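Local coordinates for protein D-alanyl-D-alanine carboxypeptidase (Enterococcus faecalis V583, PDB 5ZHF) that cleaves the C-terminal D-alanine from peptidoglycan pentapeptides as a zinc-dependent DD-carboxypeptidase that contributes to vancomycin resistance, at residues A54-E59 with L142-D147; G66-I71 with Y97-K102; I174-P179 with E183-S188; A202-H207 with E213-T218. All blocks are in the same frame, centred on the assembly; numbering follows the deposited sequence.

Contact 1 of 4, residues A54-E59 with L142-D147; sequences AQYDVE and LGLAVD. With ZN (zinc ion), chain C.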
loop_
_atom_site.group_PDB
_atom_site.type_symbol
_atom_site.label_atom_id
_atom_site.label_comp_id
_atom_site.label_asym_id
_atom_site.label_seq_id
_atom_site.Cartn_x
_atom_site.Cartn_y
_atom_site.Cartn_z
ATOM N N ALA A 54 16.857 0.021 10.544
ATOM C CA ALA A 54 17.814 1.093 10.294
ATOM C C ALA A 54 18.759 0.594 9.188
ATOM O O ALA A 54 19.054 -0.601 9.121
ATOM C CB ALA A 54 18.585 1.441 11.566
ATOM N N GLN A 55 19.175 1.490 8.302
ATOM C CA GLN A 55 20.053 1.140 7.160
ATOM C C GLN A 55 19.400 0.178 6.136
ATOM O O GLN A 55 20.097 -0.607 5.480
ATOM C CB GLN A 55 21.399 0.558 7.653
ATOM C CG GLN A 55 22.135 1.417 8.681
ATOM C CD GLN A 55 22.900 0.592 9.709
ATOM O OE1 GLN A 55 22.309 -0.169 10.484
ATOM N NE2 GLN A 55 24.218 0.750 9.729
ATOM N N TYR A 56 18.076 0.227 5.997
ATOM C CA TYR A 56 17.390 -0.592 4.989
ATOM C C TYR A 56 17.722 0.007 3.629
ATOM O O TYR A 56 17.404 1.167 3.380
ATOM C CB TYR A 56 15.879 -0.584 5.203
ATOM C CG TYR A 56 15.123 -1.456 4.229
ATOM C CD1 TYR A 56 15.010 -2.818 4.438
ATOM C CD2 TYR A 56 14.505 -0.913 3.107
ATOM C CE1 TYR A 56 14.317 -3.645 3.552
ATOM C CE2 TYR A 56 13.824 -1.734 2.202
ATOM C CZ TYR A 56 13.720 -3.093 2.437
ATOM O OH TYR A 56 13.039 -3.923 1.561
ATOM N N ASP A 57 18.364 -0.774 2.770
ATOM C CA ASP A 57 18.775 -0.293 1.445
ATOM C C ASP A 57 17.667 -0.584 0.451
ATOM O O ASP A 57 17.138 -1.710 0.408
ATOM C CB ASP A 57 20.053 -0.996 0.981
ATOM C CG ASP A 57 20.527 -0.519 -0.395
ATOM O OD1 ASP A 57 20.887 0.673 -0.536
ATOM O OD2 ASP A 57 20.551 -1.344 -1.339
ATOM N N VAL A 58 17.326 0.416 -0.354
ATOM C CA VAL A 58 16.434 0.194 -1.496
ATOM C C VAL A 58 17.014 0.890 -2.713
ATOM O O VAL A 58 17.487 2.027 -2.607
ATOM C CB VAL A 58 14.984 0.664 -1.227
ATOM C CG1 VAL A 58 14.910 2.157 -0.917
ATOM C CG2 VAL A 58 14.074 0.298 -2.405
ATOM N N GLU A 59 17.034 0.177 -3.839
ATOM C CA GLU A 59 17.375 0.768 -5.124
ATOM C C GLU A 59 16.080 1.145 -5.821
ATOM O O GLU A 59 15.242 0.284 -6.049
ATOM C CB GLU A 59 18.161 -0.217 -5.997
ATOM C CG GLU A 59 19.525 -0.587 -5.448
ATOM C CD GLU A 59 20.465 0.597 -5.283
ATOM O OE1 GLU A 59 20.400 1.547 -6.092
ATOM O OE2 GLU A 59 21.280 0.581 -4.329
ATOM N N LEU A 142 9.376 1.382 2.169
ATOM C CA LEU A 142 10.089 0.242 1.589
ATOM C C LEU A 142 10.330 0.366 0.110
ATOM O O LEU A 142 11.253 -0.259 -0.421
ATOM C CB LEU A 142 9.316 -1.057 1.793
ATOM C CG LEU A 142 9.125 -1.555 3.218
ATOM C CD1 LEU A 142 8.032 -2.620 3.281
ATOM C CD2 LEU A 142 10.456 -2.068 3.733
ATOM N N GLY A 143 9.449 1.082 -0.599
ATOM C CA GLY A 143 9.415 1.004 -2.056
ATOM C C GLY A 143 8.605 -0.169 -2.586
ATOM O O GLY A 143 8.546 -0.371 -3.803
ATOM N N LEU A 144 7.964 -0.946 -1.697
ATOM C CA LEU A 144 7.197 -2.129 -2.072
ATOM C C LEU A 144 5.701 -1.873 -2.142
ATOM O O LEU A 144 4.962 -2.787 -2.501
ATOM C CB LEU A 144 7.462 -3.280 -1.077
ATOM C CG LEU A 144 8.914 -3.774 -1.086
ATOM C CD1 LEU A 144 9.077 -4.951 -0.136
ATOM C CD2 LEU A 144 9.347 -4.173 -2.485
ATOM N N ALA A 145 5.275 -0.643 -1.815
ATOM C CA ALA A 145 3.853 -0.302 -1.823
ATOM C C ALA A 145 3.554 0.831 -2.752
ATOM O O ALA A 145 4.336 1.795 -2.883
ATOM C CB ALA A 145 3.360 0.057 -0.424
ATOM N N VAL A 146 2.407 0.705 -3.396
ATOM C CA VAL A 146 1.898 1.745 -4.270
ATOM C C VAL A 146 0.445 2.036 -3.928
ATOM O O VAL A 146 -0.343 1.127 -3.710
ATOM C CB VAL A 146 2.059 1.395 -5.770
ATOM C CG1 VAL A 146 3.513 1.518 -6.198
ATOM C CG2 VAL A 146 1.510 0.017 -6.099
ATOM N N ASP A 147 0.095 3.329 -3.907
ATOM C CA ASP A 147 -1.311 3.711 -3.900
ATOM C C ASP A 147 -1.714 3.874 -5.328
ATOM O O ASP A 147 -1.098 4.648 -6.055
ATOM C CB ASP A 147 -1.548 4.998 -3.127
ATOM C CG ASP A 147 -1.192 4.876 -1.670
ATOM O OD1 ASP A 147 -1.311 3.773 -1.078
ATOM O OD2 ASP A 147 -0.843 5.909 -1.095
HETATM ZN ZN ZN C . -0.637 3.665 0.786
HETATM O O HOH W 1 12.120 -2.762 -0.580
HETATM O O HOH W 2 -2.163 4.638 2.068
#
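Tyr56 lays its ring against Leu142 in a CH-pi contact that joins the loop running into strand 60-62 to the turn leading into the zinc-bearing strand 145-150. Leu142 CD2 stands over one ring face, 4.0 Å from the centroid of the Tyr56 ring and 26° off its normal. The methyl is displaced toward the rim, beside CZ and CE2, with Tyr56 CZ 3.7 Å from Leu142 CD2. The two side chains cross at about a right angle. With CG of Tyr56 anti to its backbone N (chi1 -178°), the ring points to the turn at Leu142 and brings the hydroxyl close to it. A water in the ring plane then bridges the segments, accepting from Tyr56 OH at 2.6 Å and donating to Leu142 O at 2.7 Å. That same carbonyl oxygen is touched by the next inward-facing residue of the loop, Val58 CG2 lying 3.5 Å from Leu142 O. Gly143 follows with a positive phi of 84°, a conformation that favours glycine, and the chain enters the strand after Leu144. Farther along the strand, Asp147 OD1 binds the zinc ion at 2.0 Å, alongside His140, His193 and a water, while Asp147 OD2 forms a salt bridge with Arg98. Strand 145-150 runs between strands 91-95 and 193-196, and Val58 and Leu144 both rest on Asp70 of strand 68-70.

Contact 2 of 4, residues G66-I71 with Y97-K102; sequences GERIDI and YRTTEK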
loop_
_atom_site.group_PDB
_atom_site.type_symbol
_atom_site.label_atom_id
_atom_site.label_comp_id
_atom_site.label_asym_id
_atom_site.label_seq_id
_atom_site.Cartn_x
_atom_site.Cartn_y
_atom_site.Cartn_z
ATOM N N GLY A 66 7.180 10.349 -12.078
ATOM C CA GLY A 66 8.112 10.790 -11.070
ATOM C C GLY A 66 8.031 10.087 -9.723
ATOM O O GLY A 66 8.939 10.259 -8.878
ATOM N N GLU A 67 7.006 9.251 -9.518
ATOM C CA GLU A 67 6.966 8.387 -8.339
ATOM C C GLU A 67 8.049 7.321 -8.495
ATOM O O GLU A 67 8.434 6.983 -9.609
ATOM C CB GLU A 67 5.599 7.708 -8.169
ATOM C CG GLU A 67 4.460 8.688 -7.913
ATOM C CD GLU A 67 4.616 9.488 -6.623
ATOM O OE1 GLU A 67 4.985 8.918 -5.585
ATOM O OE2 GLU A 67 4.319 10.701 -6.664
ATOM N N ARG A 68 8.564 6.861 -7.364
ATOM C CA ARG A 68 9.629 5.860 -7.333
ATOM C C ARG A 68 9.157 4.579 -6.680
ATOM O O ARG A 68 8.301 4.606 -5.796
ATOM C CB ARG A 68 10.840 6.413 -6.588
ATOM C CG ARG A 68 11.613 7.451 -7.395
ATOM C CD ARG A 68 12.763 8.074 -6.590
ATOM N NE ARG A 68 12.254 8.813 -5.436
ATOM C CZ ARG A 68 12.972 9.271 -4.412
ATOM N NH1 ARG A 68 14.276 9.073 -4.345
ATOM N NH2 ARG A 68 12.361 9.951 -3.438
ATOM N N ILE A 69 9.751 3.470 -7.122
ATOM C CA ILE A 69 9.454 2.133 -6.606
ATOM C C ILE A 69 10.757 1.340 -6.484
ATOM O O ILE A 69 11.721 1.618 -7.190
ATOM C CB ILE A 69 8.474 1.369 -7.519
ATOM C CG1 ILE A 69 9.012 1.314 -8.955
ATOM C CG2 ILE A 69 7.088 1.992 -7.433
ATOM C CD1 ILE A 69 8.390 0.237 -9.794
ATOM N N ASP A 70 10.758 0.347 -5.603
ATOM C CA ASP A 70 11.842 -0.650 -5.559
ATOM C C ASP A 70 11.997 -1.246 -6.962
ATOM O O ASP A 70 11.049 -1.756 -7.542
ATOM C CB ASP A 70 11.503 -1.697 -4.490
ATOM C CG ASP A 70 12.621 -2.699 -4.246
ATOM O OD1 ASP A 70 13.363 -3.035 -5.195
ATOM O OD2 ASP A 70 12.744 -3.121 -3.087
ATOM N N ILE A 71 13.195 -1.138 -7.531
ATOM C CA ILE A 71 13.449 -1.668 -8.876
ATOM C C ILE A 71 12.992 -3.146 -9.013
ATOM O O ILE A 71 12.566 -3.564 -10.077
ATOM C CB ILE A 71 14.933 -1.511 -9.291
ATOM C CG1 ILE A 71 15.172 -1.843 -10.776
ATOM C CG2 ILE A 71 15.815 -2.421 -8.435
ATOM C CD1 ILE A 71 14.481 -0.980 -11.808
ATOM N N TYR A 97 7.247 5.234 -3.319
ATOM C CA TYR A 97 8.218 5.427 -2.266
ATOM C C TYR A 97 8.029 6.777 -1.613
ATOM O O TYR A 97 7.773 7.780 -2.305
ATOM C CB TYR A 97 9.648 5.337 -2.839
ATOM C CG TYR A 97 10.688 5.599 -1.804
ATOM C CD1 TYR A 97 11.054 4.605 -0.891
ATOM C CD2 TYR A 97 11.289 6.835 -1.702
ATOM C CE1 TYR A 97 12.004 4.856 0.082
ATOM C CE2 TYR A 97 12.240 7.088 -0.728
ATOM C CZ TYR A 97 12.585 6.082 0.161
ATOM O OH TYR A 97 13.531 6.311 1.162
ATOM N N ARG A 98 8.193 6.821 -0.293
ATOM C CA ARG A 98 8.205 8.064 0.456
ATOM C C ARG A 98 9.394 8.113 1.392
ATOM O O ARG A 98 9.712 7.120 2.051
ATOM C CB ARG A 98 6.956 8.187 1.317
ATOM C CG ARG A 98 5.653 8.237 0.560
ATOM C CD ARG A 98 4.518 8.237 1.581
ATOM N NE ARG A 98 3.269 8.034 0.903
ATOM C CZ ARG A 98 2.144 7.593 1.448
ATOM N NH1 ARG A 98 2.047 7.317 2.751
ATOM N NH2 ARG A 98 1.087 7.423 0.648
ATOM N N THR A 99 10.015 9.281 1.474
ATOM C CA THR A 99 11.053 9.533 2.478
ATOM C C THR A 99 10.381 9.711 3.844
ATOM O O THR A 99 9.158 9.876 3.944
ATOM C CB THR A 99 11.858 10.809 2.178
ATOM O OG1 THR A 99 11.000 11.938 2.270
ATOM C CG2 THR A 99 12.500 10.781 0.765
ATOM N N THR A 100 11.207 9.704 4.884
ATOM C CA THR A 100 10.747 9.959 6.248
ATOM C C THR A 100 9.992 11.280 6.350
ATOM O O THR A 100 8.888 11.326 6.905
ATOM C CB THR A 100 11.959 9.957 7.200
ATOM O OG1 THR A 100 12.565 8.656 7.170
ATOM C CG2 THR A 100 11.555 10.349 8.641
ATOM N N GLU A 101 10.564 12.343 5.798
ATOM C CA GLU A 101 9.917 13.671 5.842
ATOM C C GLU A 101 8.583 13.680 5.085
ATOM O O GLU A 101 7.640 14.305 5.553
ATOM C CB GLU A 101 10.845 14.792 5.338
ATOM C CG GLU A 101 10.231 16.203 5.281
ATOM C CD GLU A 101 9.663 16.732 6.609
ATOM O OE1 GLU A 101 10.059 16.235 7.692
ATOM O OE2 GLU A 101 8.832 17.678 6.573
ATOM N N LYS A 102 8.510 13.018 3.924
ATOM C CA LYS A 102 7.239 12.969 3.172
ATOM C C LYS A 102 6.160 12.275 4.002
ATOM O O LYS A 102 5.017 12.786 4.112
ATOM C CB LYS A 102 7.401 12.293 1.803
ATOM C CG LYS A 102 6.127 12.221 0.945
ATOM C CD LYS A 102 5.502 13.600 0.707
ATOM C CE LYS A 102 4.671 13.724 -0.566
ATOM N NZ LYS A 102 4.750 15.111 -1.140
HETATM O O HOH W 3 7.536 8.053 -4.949
#
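Arg68 and Tyr97 meet through both backbone and side chains. Tyr97 N donates to Arg68 O at 2.8 Å with an N-H...O angle of 166°, and Tyr97 CB sits 3.3 Å from Arg68 O. Farther out, the ring presents its edge to one face of the guanidinium: Tyr97 CD2 lies 3.7 Å from Arg68 NH2, and the two planes are 81° apart, so this is not a stack. A bend at chi3 (-64°) folds the arginine tip back over that edge, and Thr99 CG2 approaches the guanidinium near its plane. On the other flank a water accepts from Arg68 N at 2.9 Å and donates to Tyr97 O at 2.7 Å and to Glu67 OE1 at 2.8 Å, adding a second polar link between the segments. The contact thus fastens strand 68-70 of the small two-stranded sheet to the loop entering helix 100-116. That helix begins with Thr99 as its N-cap, Thr99 OG1 accepting from Lys102 N at 3.2 Å. Glu67 OE1 also accepts from Gly96 N, which fixes the carboxylate beside the bridging water. Leu60 of the neighbouring strand touches both Arg68 and Tyr97. Arg98 donates to Ser95 and to Gln103, a substrate-binding residue.

Contact 3 of 4, residues I174-P179 with E183-S188; sequences IRRYPP and EITGVS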
loop_
_atom_site.group_PDB
_atom_site.type_symbol
_atom_site.label_atom_id
_atom_site.label_comp_id
_atom_site.label_asym_id
_atom_site.label_seq_id
_atom_site.Cartn_x
_atom_site.Cartn_y
_atom_site.Cartn_z
ATOM N N ILE A 174 -0.861 -7.561 -3.174
ATOM C CA ILE A 174 -2.034 -7.787 -2.335
ATOM C C ILE A 174 -2.697 -6.485 -1.911
ATOM O O ILE A 174 -2.033 -5.433 -1.738
ATOM C CB ILE A 174 -1.715 -8.645 -1.085
ATOM C CG1 ILE A 174 -0.656 -7.969 -0.185
ATOM C CG2 ILE A 174 -1.233 -10.009 -1.529
ATOM C CD1 ILE A 174 -0.295 -8.754 1.073
ATOM N N ARG A 175 -4.023 -6.578 -1.746
ATOM C CA ARG A 175 -4.817 -5.533 -1.129
ATOM C C ARG A 175 -4.468 -5.581 0.351
ATOM O O ARG A 175 -4.954 -6.439 1.102
ATOM C CB ARG A 175 -6.311 -5.779 -1.375
ATOM C CG ARG A 175 -7.199 -4.669 -0.864
ATOM C CD ARG A 175 -8.651 -5.039 -1.043
ATOM N NE ARG A 175 -9.544 -3.990 -0.549
ATOM C CZ ARG A 175 -10.853 -3.938 -0.810
ATOM N NH1 ARG A 175 -11.433 -4.844 -1.592
ATOM N NH2 ARG A 175 -11.582 -2.949 -0.318
ATOM N N ARG A 176 -3.560 -4.700 0.741
ATOM C CA ARG A 176 -2.849 -4.847 2.006
ATOM C C ARG A 176 -3.731 -4.671 3.234
ATOM O O ARG A 176 -3.471 -5.294 4.278
ATOM C CB ARG A 176 -1.739 -3.822 2.067
ATOM C CG ARG A 176 -0.869 -3.873 3.301
ATOM C CD ARG A 176 -0.168 -5.196 3.425
ATOM N NE ARG A 176 0.688 -5.234 4.600
ATOM C CZ ARG A 176 0.302 -5.572 5.833
ATOM N NH1 ARG A 176 -0.981 -5.827 6.116
ATOM N NH2 ARG A 176 1.212 -5.620 6.802
ATOM N N TYR A 177 -4.710 -3.782 3.125
ATOM C CA TYR A 177 -5.540 -3.369 4.263
ATOM C C TYR A 177 -7.020 -3.590 3.946
ATOM O O TYR A 177 -7.760 -2.635 3.727
ATOM C CB TYR A 177 -5.261 -1.919 4.614
ATOM C CG TYR A 177 -3.804 -1.601 4.898
ATOM C CD1 TYR A 177 -3.091 -2.290 5.894
ATOM C CD2 TYR A 177 -3.119 -0.631 4.157
ATOM C CE1 TYR A 177 -1.768 -1.987 6.166
ATOM C CE2 TYR A 177 -1.784 -0.327 4.425
ATOM C CZ TYR A 177 -1.105 -1.019 5.414
ATOM O OH TYR A 177 0.226 -0.705 5.676
ATOM N N PRO A 178 -7.436 -4.856 3.907
ATOM C CA PRO A 178 -8.814 -5.141 3.524
ATOM C C PRO A 178 -9.811 -4.785 4.614
ATOM O O PRO A 178 -9.453 -4.687 5.788
ATOM C CB PRO A 178 -8.810 -6.644 3.231
ATOM C CG PRO A 178 -7.669 -7.197 3.941
ATOM C CD PRO A 178 -6.675 -6.092 4.164
ATOM N N PRO A 179 -11.065 -4.545 4.215
ATOM C CA PRO A 179 -12.047 -4.043 5.181
ATOM C C PRO A 179 -12.378 -5.013 6.317
ATOM O O PRO A 179 -12.752 -4.579 7.401
ATOM C CB PRO A 179 -13.290 -3.760 4.312
ATOM C CG PRO A 179 -13.091 -4.506 3.045
ATOM C CD PRO A 179 -11.606 -4.606 2.842
ATOM N N GLU A 183 -9.032 -5.160 12.422
ATOM C CA GLU A 183 -8.710 -5.553 13.787
ATOM C C GLU A 183 -7.369 -6.314 13.924
ATOM O O GLU A 183 -6.859 -6.496 15.035
ATOM C CB GLU A 183 -9.886 -6.340 14.391
ATOM C CG GLU A 183 -11.174 -5.510 14.481
ATOM C CD GLU A 183 -12.381 -6.256 15.058
ATOM O OE1 GLU A 183 -12.390 -7.504 15.052
ATOM O OE2 GLU A 183 -13.344 -5.578 15.506
ATOM N N ILE A 184 -6.790 -6.743 12.799
ATOM C CA ILE A 184 -5.494 -7.376 12.788
ATOM C C ILE A 184 -4.442 -6.396 12.242
ATOM O O ILE A 184 -3.391 -6.218 12.864
ATOM C CB ILE A 184 -5.538 -8.698 11.983
ATOM C CG1 ILE A 184 -6.428 -9.721 12.706
ATOM C CG2 ILE A 184 -4.132 -9.249 11.796
ATOM C CD1 ILE A 184 -6.922 -10.844 11.827
ATOM N N THR A 185 -4.736 -5.733 11.129
ATOM C CA THR A 185 -3.758 -4.817 10.500
ATOM C C THR A 185 -3.579 -3.485 11.245
ATOM O O THR A 185 -2.531 -2.838 11.127
ATOM C CB THR A 185 -4.156 -4.436 9.057
ATOM O OG1 THR A 185 -5.388 -3.704 9.080
ATOM C CG2 THR A 185 -4.269 -5.642 8.188
ATOM N N GLY A 186 -4.610 -3.071 11.975
ATOM C CA GLY A 186 -4.654 -1.766 12.592
ATOM C C GLY A 186 -4.925 -0.613 11.643
ATOM O O GLY A 186 -4.785 0.550 12.029
ATOM N N VAL A 187 -5.351 -0.918 10.416
ATOM C CA VAL A 187 -5.498 0.097 9.383
ATOM C C VAL A 187 -6.888 -0.008 8.775
ATOM O O VAL A 187 -7.399 -1.105 8.539
ATOM C CB VAL A 187 -4.387 -0.076 8.306
ATOM C CG1 VAL A 187 -4.511 0.989 7.217
ATOM C CG2 VAL A 187 -3.005 -0.018 8.964
ATOM N N SER A 188 -7.486 1.152 8.500
ATOM C CA SER A 188 -8.798 1.242 7.878
ATOM C C SER A 188 -8.773 0.743 6.428
ATOM O O SER A 188 -7.715 0.485 5.852
ATOM C CB SER A 188 -9.292 2.694 7.904
ATOM O OG SER A 188 -9.265 3.225 9.228
HETATM O O HOH W 4 -7.100 -3.510 7.071
#
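Thr185 OG1 donates to a water at 2.6 Å and accepts from Val187 N at 3.1 Å, the latter closing an ST turn at the end of helix 182-185. The water donates in turn to Pro178 O and Val187 O, bridging the two segments. Beside it, Val187 covers one face of the Tyr177 ring: its CG1 is 3.7 Å from the centroid of the Tyr177 ring and 18° off the normal, a CH-pi contact. Val187 CG2 reaches Tyr177 CE1 at 3.6 Å. The opposite face is filled by Arg176 CG, 3.5 Å above the ring centre, so the ring is clamped between two aliphatic groups. Arg176, bent at chi2 (61°), brings NH1 alongside Thr185 CG2 and forms salt bridges with Glu139 and Glu213. The ring also touches Glu190, the probable catalytic proton donor/acceptor, and the zinc ligand His193. Strand 173-175, at the sheet edge next to strand 193-196, leads into the segment carrying Arg176 and Tyr177, while helix 212-218 packs against Ile184 and Thr185.

Contact 4 of 4, residues A202-H207 with E213-T218; sequences ATKIYH and EEYLNT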
loop_
_atom_site.group_PDB
_atom_site.type_symbol
_atom_site.label_atom_id
_atom_site.label_comp_id
_atom_site.label_asym_id
_atom_site.label_seq_id
_atom_site.Cartn_x
_atom_site.Cartn_y
_atom_site.Cartn_z
ATOM N N ALA A 202 1.216 -13.929 -2.746
ATOM C CA ALA A 202 0.000 -13.157 -3.030
ATOM C C ALA A 202 -1.183 -14.052 -3.370
ATOM O O ALA A 202 -2.303 -13.807 -2.940
ATOM C CB ALA A 202 0.237 -12.171 -4.168
ATOM N N THR A 203 -0.908 -15.098 -4.125
ATOM C CA THR A 203 -1.938 -16.004 -4.573
ATOM C C THR A 203 -2.520 -16.778 -3.397
ATOM O O THR A 203 -3.733 -16.944 -3.309
ATOM C CB THR A 203 -1.399 -16.949 -5.654
ATOM O OG1 THR A 203 -0.854 -16.183 -6.750
ATOM C CG2 THR A 203 -2.501 -17.886 -6.145
ATOM N N LYS A 204 -1.653 -17.231 -2.489
ATOM C CA LYS A 204 -2.107 -17.916 -1.274
ATOM C C LYS A 204 -2.902 -16.982 -0.380
ATOM O O LYS A 204 -3.970 -17.336 0.120
ATOM C CB LYS A 204 -0.919 -18.496 -0.497
ATOM C CG LYS A 204 -0.215 -19.635 -1.219
ATOM C CD LYS A 204 0.991 -20.167 -0.445
ATOM C CE LYS A 204 1.454 -21.505 -1.014
ATOM N NZ LYS A 204 2.883 -21.795 -0.700
ATOM N N ILE A 205 -2.396 -15.763 -0.192
ATOM C CA ILE A 205 -3.096 -14.766 0.628
ATOM C C ILE A 205 -4.500 -14.496 0.073
ATOM O O ILE A 205 -5.485 -14.422 0.821
ATOM C CB ILE A 205 -2.243 -13.475 0.766
ATOM C CG1 ILE A 205 -1.049 -13.762 1.689
ATOM C CG2 ILE A 205 -3.061 -12.318 1.324
ATOM C CD1 ILE A 205 0.072 -12.753 1.627
ATOM N N TYR A 206 -4.585 -14.357 -1.240
ATOM C CA TYR A 206 -5.839 -14.069 -1.893
ATOM C C TYR A 206 -6.818 -15.233 -1.753
ATOM O O TYR A 206 -7.951 -15.023 -1.355
ATOM C CB TYR A 206 -5.614 -13.758 -3.363
ATOM C CG TYR A 206 -6.915 -13.520 -4.090
ATOM C CD1 TYR A 206 -7.553 -12.284 -4.019
ATOM C CD2 TYR A 206 -7.519 -14.535 -4.833
ATOM C CE1 TYR A 206 -8.745 -12.063 -4.681
ATOM C CE2 TYR A 206 -8.720 -14.324 -5.500
ATOM C CZ TYR A 206 -9.321 -13.083 -5.422
ATOM O OH TYR A 206 -10.513 -12.847 -6.066
ATOM N N HIS A 207 -6.370 -16.439 -2.079
ATOM C CA HIS A 207 -7.248 -17.623 -2.011
ATOM C C HIS A 207 -7.730 -17.932 -0.598
ATOM O O HIS A 207 -8.861 -18.367 -0.419
ATOM C CB HIS A 207 -6.587 -18.844 -2.662
ATOM C CG HIS A 207 -6.556 -18.780 -4.163
ATOM N ND1 HIS A 207 -7.663 -18.445 -4.920
ATOM C CD2 HIS A 207 -5.557 -19.013 -5.049
ATOM C CE1 HIS A 207 -7.343 -18.462 -6.203
ATOM N NE2 HIS A 207 -6.072 -18.807 -6.310
ATOM N N GLU A 213 -0.142 -10.136 7.942
ATOM C CA GLU A 213 0.182 -10.541 9.305
ATOM C C GLU A 213 -0.235 -11.987 9.604
ATOM O O GLU A 213 0.545 -12.741 10.206
ATOM C CB GLU A 213 -0.462 -9.600 10.314
ATOM C CG GLU A 213 0.197 -8.247 10.438
ATOM C CD GLU A 213 -0.266 -7.202 9.421
ATOM O OE1 GLU A 213 -1.110 -7.510 8.519
ATOM O OE2 GLU A 213 0.237 -6.067 9.523
ATOM N N GLU A 214 -1.450 -12.352 9.193
ATOM C CA GLU A 214 -1.984 -13.723 9.362
ATOM C C GLU A 214 -1.165 -14.730 8.588
ATOM O O GLU A 214 -0.829 -15.804 9.113
ATOM C CB GLU A 214 -3.428 -13.814 8.865
ATOM C CG GLU A 214 -4.440 -13.110 9.725
ATOM C CD GLU A 214 -5.835 -13.165 9.118
ATOM O OE1 GLU A 214 -6.009 -12.686 7.982
ATOM O OE2 GLU A 214 -6.761 -13.696 9.763
ATOM N N TYR A 215 -0.841 -14.383 7.336
ATOM C CA TYR A 215 -0.045 -15.254 6.486
ATOM C C TYR A 215 1.302 -15.567 7.130
ATOM O O TYR A 215 1.725 -16.736 7.191
ATOM C CB TYR A 215 0.177 -14.608 5.118
ATOM C CG TYR A 215 0.981 -15.452 4.168
ATOM C CD1 TYR A 215 0.425 -16.583 3.581
ATOM C CD2 TYR A 215 2.298 -15.127 3.859
ATOM C CE1 TYR A 215 1.148 -17.349 2.700
ATOM C CE2 TYR A 215 3.035 -15.906 2.989
ATOM C CZ TYR A 215 2.444 -17.001 2.405
ATOM O OH TYR A 215 3.133 -17.783 1.526
ATOM N N LEU A 216 1.976 -14.522 7.590
ATOM C CA LEU A 216 3.286 -14.667 8.212
ATOM C C LEU A 216 3.199 -15.443 9.518
ATOM O O LEU A 216 4.043 -16.291 9.768
ATOM C CB LEU A 216 3.958 -13.319 8.440
ATOM C CG LEU A 216 4.294 -12.582 7.137
ATOM C CD1 LEU A 216 4.803 -11.185 7.442
ATOM C CD2 LEU A 216 5.268 -13.376 6.262
ATOM N N ASN A 217 2.178 -15.155 10.327
ATOM C CA ASN A 217 1.961 -15.877 11.592
ATOM C C ASN A 217 1.749 -17.369 11.321
ATOM O O ASN A 217 2.376 -18.210 11.973
ATOM C CB ASN A 217 0.783 -15.269 12.373
ATOM C CG ASN A 217 0.543 -15.956 13.715
ATOM O OD1 ASN A 217 1.352 -15.840 14.635
ATOM N ND2 ASN A 217 -0.570 -16.670 13.827
ATOM N N THR A 218 0.908 -17.697 10.343
ATOM C CA THR A 218 0.610 -19.096 9.989
ATOM C C THR A 218 1.821 -19.858 9.459
ATOM O O THR A 218 1.911 -21.060 9.668
ATOM C CB THR A 218 -0.568 -19.199 8.996
ATOM O OG1 THR A 218 -1.732 -18.624 9.596
ATOM C CG2 THR A 218 -0.878 -20.658 8.621
#
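From its CB onward, Tyr215 lies against helix 199-208. Tyr215 CB is 3.7 Å from Ile205 CG1, and the same carbon touches the root of the ring, with Ile205 CG1 at 3.6 Å from Tyr215 CG. Farther round, Tyr215 CD1 also faces Ile205 CG1, whereas Tyr215 CD2 lies 3.9 Å from Ile205 CD1. That terminal methyl is over the ring face, 4.2 Å from the centroid of the Tyr215 ring and 27° off the normal, which qualifies as a CH-pi contact. Toward the tip the partner changes: Tyr215 CE1 meets Lys204 CB at 4.0 Å, and Tyr215 OH meets Lys204 CD at 3.8 Å. The hydroxyl end is therefore flanked by the aliphatic part of an extended lysine chain. CG of Tyr215 is anti to the backbone N (chi1 -179°), which carries the ring out from its own helix, and Ile205 crosses it at about a right angle. No hydrogen bond joins the segments, so the contact rests on packing. Within the second helix, Glu214 O accepts from both Thr218 N and Thr218 OG1, the hydroxyl at 3.0 Å from Glu214 O, and the two donors come from opposite faces of the carbonyl plane. The contact joins two successive helices, 199-208 and 212-218: on the inner side Ala202 and Ile205 rest on Ile174 of strand 173-175, while Glu213 and Glu214 touch helix 182-185.

In the fold
From the N terminus, residues 54-59 of contact 1 open a long loop that closes only at 142-147, on the strand carrying a zinc ligand. Contact 2 is nested within it, and the two touch through probable backbone hydrogen bonds: Glu59 with Ile71 lies beside the two-stranded sheet, while Gly143 with Asp70 ties that sheet to the turn before strand 145-150. Contacts 3 and 4 then follow in series, each closing a short loop. They lie on the opposite side of the chain's centre from contact 2 and meet at the Arg176-Glu213 salt bridge, joining edge strand 173-175 to the C-terminal helices. Contacts 1 and 3 reach the same four-stranded sheet, centres about 19 Å apart.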